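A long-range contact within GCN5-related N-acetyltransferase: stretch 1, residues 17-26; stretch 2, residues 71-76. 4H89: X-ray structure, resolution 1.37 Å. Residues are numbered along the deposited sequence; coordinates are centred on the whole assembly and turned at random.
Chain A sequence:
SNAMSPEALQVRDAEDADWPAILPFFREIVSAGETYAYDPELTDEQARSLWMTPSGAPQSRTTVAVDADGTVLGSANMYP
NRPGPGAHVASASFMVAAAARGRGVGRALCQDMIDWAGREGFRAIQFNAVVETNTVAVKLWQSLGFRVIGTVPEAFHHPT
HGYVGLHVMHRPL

Stretch 1 (17-26) ADWPAILPFF
Stretch 2 (71-76) TVLGSA

The helix running through 26 and onward, after a 3-10 segment at 17-18, crosses strand 72-76 at a steep 77° between N-to-C directions, axes 8.7 Å apart at closest approach. The CA atoms of A21 and V72 lie 6.4 Å apart, those of I22 and S75 6.9 Å. The helix is kinked at 24-25, where the regular bonds to the turn before are missing: P24 has no N-H to give and F25 N makes a weak bond to I22 O (2.8 Å). No hydrogen bond joins the stretches; packing makes the contact, burying 289 Å² in all.

V72 (phi/psi -73/126, chi1 t) has the largest covered area, 82 Å², followed by F25 at 65 Å². Its CB points toward the helix and meets A21 CB at 3.9 Å; V72 CG1 lies 4.3 Å from I22 CG1 and 3.9 Å from F25 CE2, while V72 CG2 reaches D18 OD1 at 4.0 Å.

The CA-to-CB bond of F25 (-63/-45, chi1 -52°, chi2 -21°) points toward the strand, and its ring comes up to the backbone at 72-74. F25 CZ sits 3.7 Å from V72 O, which meets the ring edge near its plane, and F25 CE2 3.7 Å from G74 CA. G74 is extended at 180/172, after L73 at -108/-16, whose CA-to-CB bond points away.

The CA-to-CB bond of S75 (-153/155, chi1 t) points toward the helix; that of I22 (-80/-38, chi1 m, chi2 t) points sideways, but I22 CD1 comes within 3.6 Å of S75 OG, a hydroxyl hydrogen-bonded elsewhere in the structure.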

# COMPACT_ATOMS: atom_id res chain seq x y z
N ALA A 17 -6.47 -4.00 26.81
CA ALA A 17 -7.38 -5.05 27.20
C ALA A 17 -8.49 -5.36 26.21
O ALA A 17 -9.12 -6.42 26.34
CB ALA A 17 -7.97 -4.74 28.56
N ASP A 18 -8.76 -4.47 25.23
CA ASP A 18 -9.77 -4.76 24.19
C ASP A 18 -9.27 -5.73 23.13
O ASP A 18 -10.07 -6.26 22.38
CB ASP A 18 -10.16 -3.44 23.52
CG ASP A 18 -10.85 -2.48 24.43
OD1 ASP A 18 -11.62 -2.88 25.29
OD2 ASP A 18 -10.66 -1.25 24.20
N TRP A 19 -7.95 -5.94 23.02
CA TRP A 19 -7.42 -6.73 21.90
C TRP A 19 -8.02 -8.15 21.81
O TRP A 19 -8.35 -8.59 20.71
CB TRP A 19 -5.88 -6.74 21.87
CG TRP A 19 -5.33 -7.70 20.88
CD1 TRP A 19 -4.70 -8.89 21.16
CD2 TRP A 19 -5.52 -7.68 19.45
NE1 TRP A 19 -4.44 -9.54 20.00
CE2 TRP A 19 -4.90 -8.81 18.93
CE3 TRP A 19 -6.08 -6.77 18.56
CZ2 TRP A 19 -4.89 -9.10 17.59
CZ3 TRP A 19 -6.07 -7.04 17.21
CH2 TRP A 19 -5.47 -8.21 16.74
N PRO A 20 -8.17 -8.87 22.93
CA PRO A 20 -8.78 -10.19 22.81
C PRO A 20 -10.15 -10.24 22.22
O PRO A 20 -10.49 -11.23 21.61
CB PRO A 20 -8.75 -10.73 24.26
CG PRO A 20 -7.60 -10.01 24.87
CD PRO A 20 -7.68 -8.64 24.29
N ALA A 21 -10.93 -9.16 22.34
CA ALA A 21 -12.24 -9.09 21.72
C ALA A 21 -12.16 -8.75 20.26
O ALA A 21 -13.03 -9.11 19.47
CB ALA A 21 -13.08 -8.05 22.45
N ILE A 22 -11.10 -8.06 19.84
CA ILE A 22 -10.90 -7.66 18.43
C ILE A 22 -10.35 -8.79 17.57
O ILE A 22 -10.73 -8.97 16.41
CB ILE A 22 -9.96 -6.42 18.35
CG1 ILE A 22 -10.58 -5.26 19.12
CG2 ILE A 22 -9.69 -6.05 16.88
CD1 ILE A 22 -9.61 -4.14 19.37
N LEU A 23 -9.44 -9.57 18.14
CA LEU A 23 -8.78 -10.70 17.45
C LEU A 23 -9.74 -11.60 16.67
O LEU A 23 -9.49 -11.88 15.51
CB LEU A 23 -7.90 -11.47 18.45
CG LEU A 23 -7.26 -12.76 17.91
CD1 LEU A 23 -6.28 -12.49 16.78
CD2 LEU A 23 -6.54 -13.47 19.06
N PRO A 24 -10.84 -12.06 17.29
CA PRO A 24 -11.75 -12.89 16.49
C PRO A 24 -12.34 -12.22 15.29
O PRO A 24 -12.67 -12.91 14.31
CB PRO A 24 -12.82 -13.36 17.49
CG PRO A 24 -12.57 -12.66 18.77
CD PRO A 24 -11.25 -11.96 18.71
N PHE A 25 -12.50 -10.89 15.30
CA PHE A 25 -12.99 -10.20 14.09
C PHE A 25 -12.03 -10.35 12.97
O PHE A 25 -12.41 -10.55 11.83
CB PHE A 25 -13.15 -8.68 14.26
CG PHE A 25 -13.96 -8.24 15.43
CD1 PHE A 25 -14.86 -9.08 16.05
CD2 PHE A 25 -13.81 -6.92 15.90
CE1 PHE A 25 -15.58 -8.67 17.14
CE2 PHE A 25 -14.52 -6.51 17.02
CZ PHE A 25 -15.43 -7.38 17.62
N PHE A 26 -10.75 -10.15 13.28
CA PHE A 26 -9.69 -10.30 12.32
C PHE A 26 -9.72 -11.69 11.71
O PHE A 26 -9.68 -11.87 10.49
CB PHE A 26 -8.32 -9.94 12.93
CG PHE A 26 -7.19 -10.22 12.01
CD1 PHE A 26 -6.93 -9.38 10.94
CD2 PHE A 26 -6.41 -11.33 12.15
CE1 PHE A 26 -5.89 -9.62 10.08
CE2 PHE A 26 -5.39 -11.60 11.24
CZ PHE A 26 -5.12 -10.74 10.22
N THR A 71 -19.26 -4.08 25.74
CA THR A 71 -18.91 -5.12 24.77
C THR A 71 -18.44 -4.52 23.45
O THR A 71 -19.09 -3.68 22.90
CB THR A 71 -20.14 -5.97 24.47
OG1 THR A 71 -20.65 -6.50 25.70
CG2 THR A 71 -19.82 -7.13 23.56
N VAL A 72 -17.28 -4.96 22.99
CA VAL A 72 -16.70 -4.48 21.76
C VAL A 72 -17.48 -5.05 20.58
O VAL A 72 -17.58 -6.28 20.42
CB VAL A 72 -15.22 -4.87 21.67
CG1 VAL A 72 -14.63 -4.50 20.33
CG2 VAL A 72 -14.46 -4.20 22.80
N LEU A 73 -17.95 -4.16 19.70
CA LEU A 73 -18.75 -4.50 18.51
C LEU A 73 -17.96 -4.33 17.21
O LEU A 73 -18.38 -4.77 16.17
CB LEU A 73 -19.94 -3.57 18.45
CG LEU A 73 -20.83 -3.55 19.69
CD1 LEU A 73 -21.95 -2.54 19.49
CD2 LEU A 73 -21.39 -4.93 19.98
N GLY A 74 -16.84 -3.63 17.28
CA GLY A 74 -16.06 -3.31 16.10
C GLY A 74 -14.83 -2.49 16.48
O GLY A 74 -14.69 -2.06 17.63
N SER A 75 -13.95 -2.29 15.50
CA SER A 75 -12.73 -1.55 15.77
C SER A 75 -12.25 -0.90 14.50
O SER A 75 -12.54 -1.36 13.38
CB SER A 75 -11.69 -2.53 16.35
OG SER A 75 -10.48 -1.87 16.68
N ALA A 76 -11.49 0.19 14.63
CA ALA A 76 -10.89 0.87 13.49
C ALA A 76 -9.45 1.21 13.84
O ALA A 76 -9.13 1.47 15.00
CB ALA A 76 -11.62 2.13 13.12